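Local coordinates for major capsid protein (PDB 5TIP) that self-assembles as glycosylated trimers into the large icosahedral capsid of a chlorella virus, at residues 97-102 and 170-175; 65-70 and 159-164; 41-46 and 205-210; 254-259 and 419-424. All blocks are in the same frame, centred on the assembly; numbering follows the deposited sequence.

Contact 1. Residues 97-102 and 170-175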
loop_
_atom_site.group_PDB
_atom_site.type_symbol
_atom_site.label_atom_id
_atom_site.label_comp_id
_atom_site.label_asym_id
_atom_site.label_seq_id
_atom_site.Cartn_x
_atom_site.Cartn_y
_atom_site.Cartn_z
ATOM N N LEU A 97 -23.886 -18.433 4.449
ATOM C CA LEU A 97 -24.209 -18.530 3.031
ATOM C C LEU A 97 -24.777 -19.913 2.737
ATOM O O LEU A 97 -24.180 -20.927 3.113
ATOM C CB LEU A 97 -22.973 -18.269 2.170
ATOM C CG LEU A 97 -23.172 -18.487 0.669
ATOM C CD1 LEU A 97 -24.121 -17.442 0.102
ATOM C CD2 LEU A 97 -21.841 -18.468 -0.064
ATOM N N GLU A 98 -25.926 -19.951 2.064
ATOM C CA GLU A 98 -26.643 -21.193 1.798
ATOM C C GLU A 98 -27.066 -21.253 0.338
ATOM O O GLU A 98 -27.636 -20.291 -0.184
ATOM C CB GLU A 98 -27.874 -21.307 2.705
ATOM C CG GLU A 98 -28.706 -22.553 2.480
ATOM C CD GLU A 98 -29.986 -22.549 3.296
ATOM O OE1 GLU A 98 -29.913 -22.762 4.524
ATOM O OE2 GLU A 98 -31.064 -22.322 2.706
ATOM N N ILE A 99 -26.792 -22.383 -0.312
ATOM C CA ILE A 99 -27.213 -22.641 -1.687
ATOM C C ILE A 99 -28.021 -23.930 -1.701
ATOM O O ILE A 99 -27.498 -25.001 -1.365
ATOM C CB ILE A 99 -26.022 -22.740 -2.654
ATOM C CG1 ILE A 99 -25.254 -21.418 -2.712
ATOM C CG2 ILE A 99 -26.497 -23.151 -4.040
ATOM C CD1 ILE A 99 -24.041 -21.464 -3.619
ATOM N N GLY A 100 -29.287 -23.830 -2.097
ATOM C CA GLY A 100 -30.136 -25.008 -2.183
ATOM C C GLY A 100 -30.320 -25.715 -0.859
ATOM O O GLY A 100 -30.394 -26.949 -0.821
ATOM N N GLY A 101 -30.386 -24.960 0.233
ATOM C CA GLY A 101 -30.518 -25.549 1.544
ATOM C C GLY A 101 -29.225 -26.036 2.156
ATOM O O GLY A 101 -29.236 -26.489 3.308
ATOM N N GLN A 102 -28.110 -25.948 1.437
ATOM C CA GLN A 102 -26.827 -26.452 1.905
ATOM C C GLN A 102 -25.931 -25.278 2.271
ATOM O O GLN A 102 -25.771 -24.345 1.477
ATOM C CB GLN A 102 -26.159 -27.306 0.826
ATOM C CG GLN A 102 -27.071 -28.370 0.242
ATOM C CD GLN A 102 -27.606 -29.320 1.290
ATOM O OE1 GLN A 102 -26.871 -29.778 2.164
ATOM N NE2 GLN A 102 -28.900 -29.617 1.215
ATOM N N HIS A 170 -32.024 -23.965 -7.296
ATOM C CA HIS A 170 -31.475 -23.817 -5.957
ATOM C C HIS A 170 -31.571 -22.365 -5.521
ATOM O O HIS A 170 -31.258 -21.450 -6.290
ATOM C CB HIS A 170 -30.019 -24.289 -5.885
ATOM C CG HIS A 170 -29.874 -25.742 -5.556
ATOM N ND1 HIS A 170 -28.653 -26.332 -5.310
ATOM C CD2 HIS A 170 -30.799 -26.722 -5.423
ATOM C CE1 HIS A 170 -28.832 -27.613 -5.042
ATOM N NE2 HIS A 170 -30.125 -27.876 -5.107
ATOM N N GLU A 171 -32.001 -22.164 -4.279
ATOM C CA GLU A 171 -32.139 -20.836 -3.708
ATOM C C GLU A 171 -30.861 -20.449 -2.977
ATOM O O GLU A 171 -30.276 -21.258 -2.250
ATOM C CB GLU A 171 -33.327 -20.793 -2.745
ATOM C CG GLU A 171 -34.686 -20.957 -3.416
ATOM C CD GLU A 171 -35.818 -21.130 -2.417
ATOM O OE1 GLU A 171 -35.536 -21.199 -1.202
ATOM O OE2 GLU A 171 -36.990 -21.196 -2.846
ATOM N N VAL A 172 -30.428 -19.208 -3.177
ATOM C CA VAL A 172 -29.274 -18.656 -2.478
ATOM C C VAL A 172 -29.789 -17.768 -1.356
ATOM O O VAL A 172 -30.537 -16.814 -1.603
ATOM C CB VAL A 172 -28.354 -17.876 -3.430
ATOM C CG1 VAL A 172 -27.169 -17.310 -2.667
ATOM C CG2 VAL A 172 -27.880 -18.775 -4.556
ATOM N N LYS A 173 -29.397 -18.078 -0.123
ATOM C CA LYS A 173 -29.897 -17.364 1.041
ATOM C C LYS A 173 -28.748 -16.958 1.953
ATOM O O LYS A 173 -27.707 -17.618 2.003
ATOM C CB LYS A 173 -30.911 -18.212 1.823
ATOM C CG LYS A 173 -32.181 -18.516 1.046
ATOM C CD LYS A 173 -33.225 -19.180 1.926
ATOM C CE LYS A 173 -33.692 -18.234 3.018
ATOM N NZ LYS A 173 -34.662 -18.886 3.939
ATOM N N LEU A 174 -28.960 -15.861 2.676
ATOM C CA LEU A 174 -28.040 -15.379 3.698
ATOM C C LEU A 174 -28.782 -15.314 5.023
ATOM O O LEU A 174 -29.890 -14.773 5.087
ATOM C CB LEU A 174 -27.480 -14.001 3.342
ATOM C CG LEU A 174 -26.541 -13.905 2.142
ATOM C CD1 LEU A 174 -26.335 -12.452 1.761
ATOM C CD2 LEU A 174 -25.214 -14.572 2.459
ATOM N N TYR A 175 -28.179 -15.865 6.071
ATOM C CA TYR A 175 -28.776 -15.888 7.402
ATOM C C TYR A 175 -27.932 -15.021 8.326
ATOM O O TYR A 175 -26.779 -15.355 8.618
ATOM C CB TYR A 175 -28.876 -17.320 7.925
ATOM C CG TYR A 175 -29.837 -18.172 7.133
ATOM C CD1 TYR A 175 -31.193 -18.194 7.436
ATOM C CD2 TYR A 175 -29.392 -18.944 6.070
ATOM C CE1 TYR A 175 -32.075 -18.968 6.705
ATOM C CE2 TYR A 175 -30.263 -19.719 5.335
ATOM C CZ TYR A 175 -31.603 -19.729 5.655
ATOM O OH TYR A 175 -32.471 -20.505 4.923
HETATM O O HOH W 1 -31.306 -22.254 0.182
#
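Glu171 O is gripped by two donors: Gly100 N at 2.8 Å (N-H...O 163°) and a water. CA-H of Ile99 adds a weaker contact, with Ile99 CA 3.4 Å from Glu171 O. The same water accepts from Gly101 N, so it bridges the turn and the facing strand; it also lies very close to Glu98 OE2, a contact so short that it is doubtful. Glu98 and Lys173 form a hydrogen-bonded antiparallel pair, Glu98 N reaching Lys173 O at 2.9 Å and Lys173 N reaching Glu98 O at 2.8 Å. Strand 92-99 is thereby tied to strand 172-178 in a four-stranded sheet of the N-terminal jelly roll, one of two in this double jelly-roll capsid protein. At the end of strand 92-99 a type I' turn, Ile99 to Gln102 with glycines at its two central positions, makes the tight hairpin into strand 102-108. Gly100 CA lies over one face of the His170 ring, 3.6 Å from its centroid, a CH-pi contact. On the partly exposed face Glu98 runs extended, CG anti to the backbone N (chi1 179°), and Tyr175 OH donates to Glu98 OE2 from above the carboxylate plane at 3.2 Å. Lys173 NZ in turn donates to Tyr175 OH. The other face is apolar: Leu97 CD1 touches Leu174 CD2 at 3.9 Å and Val172 CG1, while Ile99 and Val172 lie side by side. Phe153, Phe154 and Ile104 pack on Leu97.

Contact 2. Residues 65-70 and 159-164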
loop_
_atom_site.group_PDB
_atom_site.type_symbol
_atom_site.label_atom_id
_atom_site.label_comp_id
_atom_site.label_asym_id
_atom_site.label_seq_id
_atom_site.Cartn_x
_atom_site.Cartn_y
_atom_site.Cartn_z
ATOM N N LEU A 65 -25.147 -13.093 -12.575
ATOM C CA LEU A 65 -24.165 -13.412 -11.550
ATOM C C LEU A 65 -24.293 -12.406 -10.416
ATOM O O LEU A 65 -24.880 -11.334 -10.578
ATOM C CB LEU A 65 -22.733 -13.385 -12.104
ATOM C CG LEU A 65 -22.510 -13.830 -13.552
ATOM C CD1 LEU A 65 -21.095 -13.511 -13.981
ATOM C CD2 LEU A 65 -22.789 -15.312 -13.721
ATOM N N ILE A 66 -23.733 -12.756 -9.261
ATOM C CA ILE A 66 -23.649 -11.843 -8.127
ATOM C C ILE A 66 -22.212 -11.818 -7.630
ATOM O O ILE A 66 -21.518 -12.840 -7.646
ATOM C CB ILE A 66 -24.616 -12.221 -6.985
ATOM C CG1 ILE A 66 -24.337 -13.630 -6.465
ATOM C CG2 ILE A 66 -26.054 -12.101 -7.447
ATOM C CD1 ILE A 66 -25.226 -14.024 -5.306
ATOM N N THR A 67 -21.764 -10.639 -7.201
ATOM C CA THR A 67 -20.402 -10.461 -6.715
ATOM C C THR A 67 -20.413 -9.858 -5.316
ATOM O O THR A 67 -20.522 -10.584 -4.323
ATOM C CB THR A 67 -19.598 -9.577 -7.674
ATOM O OG1 THR A 67 -20.268 -8.322 -7.848
ATOM C CG2 THR A 67 -19.448 -10.254 -9.028
ATOM N N ASP A 68 -20.297 -8.537 -5.228
ATOM C CA ASP A 68 -20.203 -7.876 -3.934
ATOM C C ASP A 68 -21.550 -7.878 -3.222
ATOM O O ASP A 68 -22.604 -7.741 -3.848
ATOM C CB ASP A 68 -19.712 -6.441 -4.112
ATOM C CG ASP A 68 -18.381 -6.367 -4.828
ATOM O OD1 ASP A 68 -17.484 -7.172 -4.505
ATOM O OD2 ASP A 68 -18.235 -5.507 -5.723
ATOM N N ILE A 69 -21.510 -8.046 -1.901
ATOM C CA ILE A 69 -22.685 -7.939 -1.045
ATOM C C ILE A 69 -22.324 -7.059 0.142
ATOM O O ILE A 69 -21.336 -7.324 0.837
ATOM C CB ILE A 69 -23.182 -9.318 -0.563
ATOM C CG1 ILE A 69 -23.613 -10.181 -1.750
ATOM C CG2 ILE A 69 -24.327 -9.155 0.422
ATOM C CD1 ILE A 69 -24.236 -11.502 -1.351
ATOM N N VAL A 70 -23.120 -6.018 0.377
ATOM C CA VAL A 70 -22.875 -5.061 1.449
ATOM C C VAL A 70 -24.105 -4.997 2.345
ATOM O O VAL A 70 -25.239 -4.943 1.856
ATOM C CB VAL A 70 -22.529 -3.661 0.897
ATOM C CG1 VAL A 70 -22.269 -2.685 2.033
ATOM C CG2 VAL A 70 -21.324 -3.738 -0.025
ATOM N N GLY A 159 -13.777 -13.269 -10.534
ATOM C CA GLY A 159 -13.548 -14.558 -11.162
ATOM C C GLY A 159 -14.282 -15.711 -10.510
ATOM O O GLY A 159 -14.347 -16.795 -11.101
ATOM N N LEU A 160 -14.824 -15.511 -9.310
ATOM C CA LEU A 160 -15.623 -16.517 -8.622
ATOM C C LEU A 160 -17.077 -16.081 -8.466
ATOM O O LEU A 160 -17.765 -16.525 -7.544
ATOM C CB LEU A 160 -15.015 -16.840 -7.258
ATOM C CG LEU A 160 -13.644 -17.514 -7.286
ATOM C CD1 LEU A 160 -13.131 -17.735 -5.874
ATOM C CD2 LEU A 160 -13.703 -18.825 -8.058
ATOM N N ALA A 161 -17.552 -15.211 -9.358
ATOM C CA ALA A 161 -18.918 -14.709 -9.275
ATOM C C ALA A 161 -19.920 -15.857 -9.291
ATOM O O ALA A 161 -19.865 -16.736 -10.155
ATOM C CB ALA A 161 -19.198 -13.750 -10.432
ATOM N N LEU A 162 -20.836 -15.840 -8.332
ATOM C CA LEU A 162 -21.816 -16.912 -8.191
ATOM C C LEU A 162 -22.855 -16.838 -9.303
ATOM O O LEU A 162 -23.573 -15.834 -9.399
ATOM C CB LEU A 162 -22.495 -16.825 -6.830
ATOM C CG LEU A 162 -23.451 -17.974 -6.508
ATOM C CD1 LEU A 162 -22.679 -19.278 -6.398
ATOM C CD2 LEU A 162 -24.228 -17.695 -5.232
ATOM N N PRO A 163 -22.976 -17.860 -10.156
ATOM C CA PRO A 163 -23.933 -17.778 -11.266
ATOM C C PRO A 163 -25.354 -18.133 -10.855
ATOM O O PRO A 163 -25.716 -19.313 -10.796
ATOM C CB PRO A 163 -23.372 -18.784 -12.277
ATOM C CG PRO A 163 -22.684 -19.803 -11.435
ATOM C CD PRO A 163 -22.163 -19.087 -10.210
ATOM N N LEU A 164 -26.168 -17.115 -10.562
ATOM C CA LEU A 164 -27.576 -17.361 -10.267
ATOM C C LEU A 164 -28.305 -17.936 -11.472
ATOM O O LEU A 164 -29.249 -18.717 -11.312
ATOM C CB LEU A 164 -28.262 -16.074 -9.811
ATOM C CG LEU A 164 -27.894 -15.499 -8.444
ATOM C CD1 LEU A 164 -28.799 -14.325 -8.117
ATOM C CD2 LEU A 164 -27.999 -16.565 -7.374
#
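Ile66 and Leu162 are joined by two main-chain hydrogen bonds: Ile66 N to Leu162 O at 3.1 Å, and Leu162 N to Ile66 O at 3.2 Å, the second more bent (N-H...O 139°). CA-H groups crowd the same two oxygens, Leu65 CA lying 3.3 Å from Leu162 O and Ala161 CA less closely by Ile66 O. This short, weakly bonded ladder attaches residues 162-163 to the start of strand 65-76, whose other flank pairs with strand 200-210 in a sheet of the N-terminal jelly roll. The remaining contacts are apolar. Ile66 holds CG1 between its backbone N and carbonyl carbon (chi1 59°), where it meets Leu162 CB at 3.7 Å; the two side chains run alongside each other. Its other branch, Ile66 CG2, touches Leu164 CD1 at 3.6 Å, and those side chains cross at about a right angle. On the opposite face Leu65 CD2 rests against Pro163 CB at 3.8 Å. Ala161 CB touches both Leu65 CB and Thr67 CG2, at 3.9 and 3.8 Å. Phe154 and Val172 of the same chain pack against the Ile66-Leu162 side, whereas Phe26 of the second subunit packs on Leu65 and Ala161 at the trimer interface.

Contact 3. Residues 41-46 and 205-210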
loop_
_atom_site.group_PDB
_atom_site.type_symbol
_atom_site.label_atom_id
_atom_site.label_comp_id
_atom_site.label_asym_id
_atom_site.label_seq_id
_atom_site.Cartn_x
_atom_site.Cartn_y
_atom_site.Cartn_z
ATOM N N ILE A 41 -28.435 -3.948 -6.208
ATOM C CA ILE A 41 -29.881 -4.049 -6.055
ATOM C C ILE A 41 -30.193 -4.455 -4.621
ATOM O O ILE A 41 -29.584 -5.390 -4.090
ATOM C CB ILE A 41 -30.490 -5.049 -7.055
ATOM C CG1 ILE A 41 -30.158 -4.621 -8.488
ATOM C CG2 ILE A 41 -31.993 -5.160 -6.857
ATOM C CD1 ILE A 41 -30.675 -5.551 -9.553
ATOM N N GLN A 42 -31.139 -3.755 -4.001
ATOM C CA GLN A 42 -31.481 -3.998 -2.609
ATOM C C GLN A 42 -32.311 -5.268 -2.468
ATOM O O GLN A 42 -33.116 -5.612 -3.338
ATOM C CB GLN A 42 -32.248 -2.806 -2.035
ATOM C CG GLN A 42 -32.485 -2.877 -0.538
ATOM C CD GLN A 42 -33.235 -1.672 -0.012
ATOM O OE1 GLN A 42 -33.682 -0.819 -0.780
ATOM N NE2 GLN A 42 -33.377 -1.595 1.305
ATOM N N GLN A 43 -32.112 -5.961 -1.350
ATOM C CA GLN A 43 -32.785 -7.216 -1.062
ATOM C C GLN A 43 -33.861 -7.015 -0.003
ATOM O O GLN A 43 -33.876 -6.020 0.726
ATOM C CB GLN A 43 -31.791 -8.280 -0.586
ATOM C CG GLN A 43 -30.657 -8.558 -1.552
ATOM C CD GLN A 43 -31.138 -9.135 -2.867
ATOM O OE1 GLN A 43 -31.823 -10.157 -2.897
ATOM N NE2 GLN A 43 -30.779 -8.483 -3.965
ATOM N N THR A 44 -34.764 -7.989 0.075
ATOM C CA THR A 44 -35.803 -8.006 1.095
ATOM C C THR A 44 -35.304 -8.787 2.304
ATOM O O THR A 44 -34.839 -9.923 2.166
ATOM C CB THR A 44 -37.088 -8.632 0.549
ATOM O OG1 THR A 44 -37.544 -7.885 -0.586
ATOM C CG2 THR A 44 -38.174 -8.635 1.615
ATOM N N ILE A 45 -35.394 -8.175 3.480
ATOM C CA ILE A 45 -34.953 -8.793 4.724
ATOM C C ILE A 45 -36.165 -9.405 5.412
ATOM O O ILE A 45 -37.163 -8.717 5.661
ATOM C CB ILE A 45 -34.253 -7.770 5.636
ATOM C CG1 ILE A 45 -33.004 -7.214 4.950
ATOM C CG2 ILE A 45 -33.890 -8.407 6.969
ATOM C CD1 ILE A 45 -32.228 -6.231 5.798
ATOM N N ASN A 46 -36.079 -10.696 5.721
ATOM C CA ASN A 46 -37.148 -11.423 6.392
ATOM C C ASN A 46 -36.859 -11.496 7.885
ATOM O O ASN A 46 -35.769 -11.910 8.291
ATOM C CB ASN A 46 -37.300 -12.830 5.813
ATOM C CG ASN A 46 -37.724 -12.821 4.354
ATOM O OD1 ASN A 46 -37.043 -13.380 3.494
ATOM N ND2 ASN A 46 -38.854 -12.183 4.071
ATOM N N VAL A 205 -26.951 -6.291 -3.016
ATOM C CA VAL A 205 -26.209 -7.294 -3.771
ATOM C C VAL A 205 -25.878 -6.718 -5.142
ATOM O O VAL A 205 -26.747 -6.137 -5.803
ATOM C CB VAL A 205 -27.003 -8.607 -3.901
ATOM C CG1 VAL A 205 -26.257 -9.600 -4.775
ATOM C CG2 VAL A 205 -27.264 -9.200 -2.528
ATOM N N ASP A 206 -24.625 -6.876 -5.563
ATOM C CA ASP A 206 -24.177 -6.415 -6.871
ATOM C C ASP A 206 -24.390 -7.519 -7.899
ATOM O O ASP A 206 -23.816 -8.606 -7.778
ATOM C CB ASP A 206 -22.705 -6.004 -6.824
ATOM C CG ASP A 206 -22.494 -4.665 -6.144
ATOM O OD1 ASP A 206 -22.869 -4.529 -4.961
ATOM O OD2 ASP A 206 -21.944 -3.750 -6.794
ATOM N N TYR A 207 -25.213 -7.240 -8.904
ATOM C CA TYR A 207 -25.539 -8.205 -9.941
ATOM C C TYR A 207 -24.742 -7.922 -11.208
ATOM O O TYR A 207 -24.432 -6.771 -11.527
ATOM C CB TYR A 207 -27.034 -8.181 -10.267
ATOM C CG TYR A 207 -27.919 -8.715 -9.163
ATOM C CD1 TYR A 207 -28.292 -7.909 -8.096
ATOM C CD2 TYR A 207 -28.384 -10.023 -9.190
ATOM C CE1 TYR A 207 -29.102 -8.392 -7.085
ATOM C CE2 TYR A 207 -29.195 -10.514 -8.182
ATOM C CZ TYR A 207 -29.551 -9.694 -7.134
ATOM O OH TYR A 207 -30.356 -10.176 -6.127
ATOM N N ILE A 208 -24.411 -8.990 -11.927
ATOM C CA ILE A 208 -23.734 -8.905 -13.215
ATOM C C ILE A 208 -24.726 -9.300 -14.298
ATOM O O ILE A 208 -25.318 -10.384 -14.241
ATOM C CB ILE A 208 -22.483 -9.801 -13.264
ATOM C CG1 ILE A 208 -21.548 -9.494 -12.092
ATOM C CG2 ILE A 208 -21.763 -9.629 -14.591
ATOM C CD1 ILE A 208 -20.945 -8.110 -12.140
ATOM N N PHE A 209 -24.912 -8.420 -15.278
ATOM C CA PHE A 209 -25.764 -8.690 -16.429
ATOM C C PHE A 209 -24.878 -9.038 -17.618
ATOM O O PHE A 209 -24.035 -8.232 -18.025
ATOM C CB PHE A 209 -26.657 -7.488 -16.738
ATOM C CG PHE A 209 -27.597 -7.133 -15.619
ATOM C CD1 PHE A 209 -27.178 -6.334 -14.569
ATOM C CD2 PHE A 209 -28.898 -7.605 -15.615
ATOM C CE1 PHE A 209 -28.038 -6.012 -13.537
ATOM C CE2 PHE A 209 -29.763 -7.286 -14.585
ATOM C CZ PHE A 209 -29.332 -6.488 -13.546
ATOM N N LEU A 210 -25.074 -10.229 -18.172
ATOM C CA LEU A 210 -24.217 -10.769 -19.216
ATOM C C LEU A 210 -24.867 -10.649 -20.591
ATOM O O LEU A 210 -26.086 -10.532 -20.726
ATOM C CB LEU A 210 -23.878 -12.233 -18.927
ATOM C CG LEU A 210 -23.097 -12.494 -17.638
ATOM C CD1 LEU A 210 -22.963 -13.987 -17.378
ATOM C CD2 LEU A 210 -21.731 -11.831 -17.697
#
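Ile41, the residue most buried by this contact, pairs with Val205 as a hydrogen-bonded antiparallel bridge where strand 36-42 borders strand 200-210 in the N-terminal jelly roll. Both bonds are nearly straight: Ile41 N to Val205 O at 2.8 Å (170°) and Val205 N to Ile41 O at 3.0 Å (176°). The side chain of Ile41 crosses Tyr207 at about a right angle. Its CB sits 3.6 Å from Tyr207 CE1, and its CD1 comes to the ring edge of Phe209. Val205 is wedged among its neighbours: CG1 lies above one face of the Tyr207 ring, toward the rim, while CG2 meets Gln43 CG at 3.6 Å. Gln43 bends at CG (chi2 -64°), and its amide reaches the phenol of Tyr207 tip to tip. Ser60, in the loop after strand 54-58, supplies further polar partners, its O bonding Tyr207 OH and its N bonding Gln43 OE1; these buried polar ends thus clasp a neighbouring main chain. Phe26 and Gly3 of the second subunit pack on Ile208 and Phe209. Gln43 NE2 lies at the edge of the Tyr207 ring, 2.8 Å from Tyr207 OH, and also gives a weak bond to Ile41 O at 3.3 Å.

Contact 4. Residues 254-259 and 419-424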
loop_
_atom_site.group_PDB
_atom_site.type_symbol
_atom_site.label_atom_id
_atom_site.label_comp_id
_atom_site.label_asym_id
_atom_site.label_seq_id
_atom_site.Cartn_x
_atom_site.Cartn_y
_atom_site.Cartn_z
ATOM N N PHE A 254 -9.806 -29.629 12.011
ATOM C CA PHE A 254 -9.955 -29.045 10.690
ATOM C C PHE A 254 -9.890 -30.140 9.632
ATOM O O PHE A 254 -9.469 -31.268 9.901
ATOM C CB PHE A 254 -8.870 -27.993 10.441
ATOM C CG PHE A 254 -8.892 -26.857 11.427
ATOM C CD1 PHE A 254 -10.087 -26.266 11.801
ATOM C CD2 PHE A 254 -7.716 -26.399 11.997
ATOM C CE1 PHE A 254 -10.107 -25.227 12.712
ATOM C CE2 PHE A 254 -7.730 -25.363 12.909
ATOM C CZ PHE A 254 -8.926 -24.777 13.267
ATOM N N ASN A 255 -10.317 -29.794 8.419
ATOM C CA ASN A 255 -10.291 -30.715 7.290
ATOM C C ASN A 255 -9.923 -29.937 6.035
ATOM O O ASN A 255 -9.748 -28.714 6.068
ATOM C CB ASN A 255 -11.633 -31.437 7.116
ATOM C CG ASN A 255 -11.976 -32.331 8.292
ATOM O OD1 ASN A 255 -12.892 -32.042 9.060
ATOM N ND2 ASN A 255 -11.246 -33.432 8.432
ATOM N N HIS A 256 -9.794 -30.669 4.918
ATOM C CA HIS A 256 -9.577 -30.129 3.578
ATOM C C HIS A 256 -8.195 -29.495 3.445
ATOM O O HIS A 256 -7.530 -29.234 4.456
ATOM C CB HIS A 256 -10.666 -29.110 3.234
ATOM C CG HIS A 256 -12.054 -29.663 3.296
ATOM N ND1 HIS A 256 -13.041 -29.117 4.087
ATOM C CD2 HIS A 256 -12.623 -30.716 2.660
ATOM C CE1 HIS A 256 -14.153 -29.814 3.943
ATOM N NE2 HIS A 256 -13.928 -30.787 3.080
ATOM N N PRO A 257 -7.716 -29.257 2.222
ATOM C CA PRO A 257 -6.460 -28.509 2.049
ATOM C C PRO A 257 -6.586 -27.094 2.594
ATOM O O PRO A 257 -7.384 -26.289 2.108
ATOM C CB PRO A 257 -6.253 -28.520 0.530
ATOM C CG PRO A 257 -6.983 -29.727 0.062
ATOM C CD PRO A 257 -8.186 -29.837 0.951
ATOM N N THR A 258 -5.782 -26.793 3.610
ATOM C CA THR A 258 -5.884 -25.552 4.365
ATOM C C THR A 258 -4.745 -24.614 3.985
ATOM O O THR A 258 -3.583 -25.028 3.941
ATOM C CB THR A 258 -5.857 -25.835 5.869
ATOM O OG1 THR A 258 -6.970 -26.669 6.215
ATOM C CG2 THR A 258 -5.936 -24.543 6.667
ATOM N N LYS A 259 -5.085 -23.349 3.723
ATOM C CA LYS A 259 -4.081 -22.360 3.344
ATOM C C LYS A 259 -3.280 -21.875 4.546
ATOM O O LYS A 259 -2.053 -21.755 4.468
ATOM C CB LYS A 259 -4.747 -21.169 2.655
ATOM C CG LYS A 259 -5.725 -21.544 1.565
ATOM C CD LYS A 259 -6.417 -20.309 1.014
ATOM C CE LYS A 259 -5.414 -19.347 0.401
ATOM N NZ LYS A 259 -6.086 -18.162 -0.195
ATOM N N ASN A 419 -9.692 -23.005 4.139
ATOM C CA ASN A 419 -9.463 -24.161 3.287
ATOM C C ASN A 419 -10.064 -23.922 1.910
ATOM O O ASN A 419 -10.833 -22.983 1.692
ATOM C CB ASN A 419 -10.059 -25.431 3.907
ATOM C CG ASN A 419 -11.572 -25.389 3.976
ATOM O OD1 ASN A 419 -12.146 -24.912 4.953
ATOM N ND2 ASN A 419 -12.228 -25.896 2.938
ATOM N N TYR A 420 -9.699 -24.792 0.975
ATOM C CA TYR A 420 -10.269 -24.793 -0.362
ATOM C C TYR A 420 -11.329 -25.878 -0.484
ATOM O O TYR A 420 -11.298 -26.891 0.219
ATOM C CB TYR A 420 -9.189 -25.009 -1.426
ATOM C CG TYR A 420 -8.377 -23.776 -1.749
ATOM C CD1 TYR A 420 -8.933 -22.728 -2.469
ATOM C CD2 TYR A 420 -7.054 -23.663 -1.345
ATOM C CE1 TYR A 420 -8.196 -21.600 -2.773
ATOM C CE2 TYR A 420 -6.309 -22.540 -1.647
ATOM C CZ TYR A 420 -6.886 -21.510 -2.356
ATOM O OH TYR A 420 -6.151 -20.387 -2.657
ATOM N N ASN A 421 -12.278 -25.648 -1.386
ATOM C CA ASN A 421 -13.284 -26.641 -1.720
ATOM C C ASN A 421 -13.726 -26.380 -3.153
ATOM O O ASN A 421 -13.375 -25.362 -3.754
ATOM C CB ASN A 421 -14.465 -26.598 -0.744
ATOM C CG ASN A 421 -15.197 -27.924 -0.653
ATOM O OD1 ASN A 421 -15.353 -28.631 -1.649
ATOM N ND2 ASN A 421 -15.640 -28.273 0.548
ATOM N N VAL A 422 -14.499 -27.310 -3.703
ATOM C CA VAL A 422 -14.948 -27.230 -5.085
ATOM C C VAL A 422 -16.465 -27.140 -5.099
ATOM O O VAL A 422 -17.148 -27.994 -4.521
ATOM C CB VAL A 422 -14.461 -28.429 -5.918
ATOM C CG1 VAL A 422 -14.988 -28.332 -7.340
ATOM C CG2 VAL A 422 -12.942 -28.492 -5.918
ATOM N N LEU A 423 -16.986 -26.106 -5.751
ATOM C CA LEU A 423 -18.420 -25.915 -5.920
ATOM C C LEU A 423 -18.781 -26.267 -7.358
ATOM O O LEU A 423 -18.438 -25.532 -8.290
ATOM C CB LEU A 423 -18.819 -24.479 -5.583
ATOM C CG LEU A 423 -20.279 -24.084 -5.817
ATOM C CD1 LEU A 423 -21.202 -24.866 -4.900
ATOM C CD2 LEU A 423 -20.467 -22.588 -5.621
ATOM N N ARG A 424 -19.470 -27.390 -7.538
ATOM C CA ARG A 424 -19.913 -27.837 -8.849
ATOM C C ARG A 424 -21.345 -27.375 -9.075
ATOM O O ARG A 424 -22.197 -27.531 -8.195
ATOM C CB ARG A 424 -19.832 -29.358 -8.980
ATOM C CG ARG A 424 -18.443 -29.938 -8.819
ATOM C CD ARG A 424 -18.392 -31.347 -9.382
ATOM N NE ARG A 424 -17.093 -31.978 -9.175
ATOM C CZ ARG A 424 -16.854 -32.894 -8.244
ATOM N NH1 ARG A 424 -17.830 -33.291 -7.439
ATOM N NH2 ARG A 424 -15.642 -33.420 -8.123
#
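The His256 ring has a neighbour over each face, both toward the rim: Asn421 ND2 3.9 Å above one and Asn255 CB over the opposite one. The Asn419 amide comes in obliquely, its plane 30° from that ring. At the Tyr420 ring, Lys259 crosses at about a right angle, with Lys259 CG 3.4 Å from Tyr420 CE2; bending at CD (chi3 61°) sets Lys259 CE 3.3 Å from Tyr420 OH. The backbones meet at a non-hydrogen-bonded antiparallel pair, Thr258 with Asn419, their CA atoms 4.0 Å apart. Beside it Tyr420 N donates to Pro257 O at 3.0 Å, joining the start of strand 257-266 to strand 412-426 in the C-terminal jelly roll. Asn419 ND2 donates to Tyr420 O at 3.0 Å from well above the carbonyl plane and, like Asn421 ND2, to Gln229 OE1. Gln13 of the third subunit packs on His256 and Pro257. Lys259 NZ makes a weak bond to Tyr420 OH, but its main partners are Glu228, by a salt bridge, and the carbonyls of Pro359 and Gly361; Tyr420 OH also bonds Arg362 O. Together the carboxylate and these oxygens would be expected to stabilise the charge of the buried lysine.

In the fold
From the N terminus the chain first enters contact 3 at 41-46, whose partner 205-210 comes late in the N-terminal jelly roll, so contacts 1 and 2 both fall within that loop. These two cross: 65-70 and 97-102 precede 159-164 and 170-175 in that order. Strand 65-76 lies next to strand 200-210, linking contacts 2 and 3 in one sheet, while Val172 packs on Leu162 and Leu164 to join that sheet to the one holding contact 1. Contact 4 follows in series, closing a separate loop between 254-259 and 419-424 in the C-terminal jelly roll. Its Leu423 touches Ile99 and Leu162, joining the two jelly rolls.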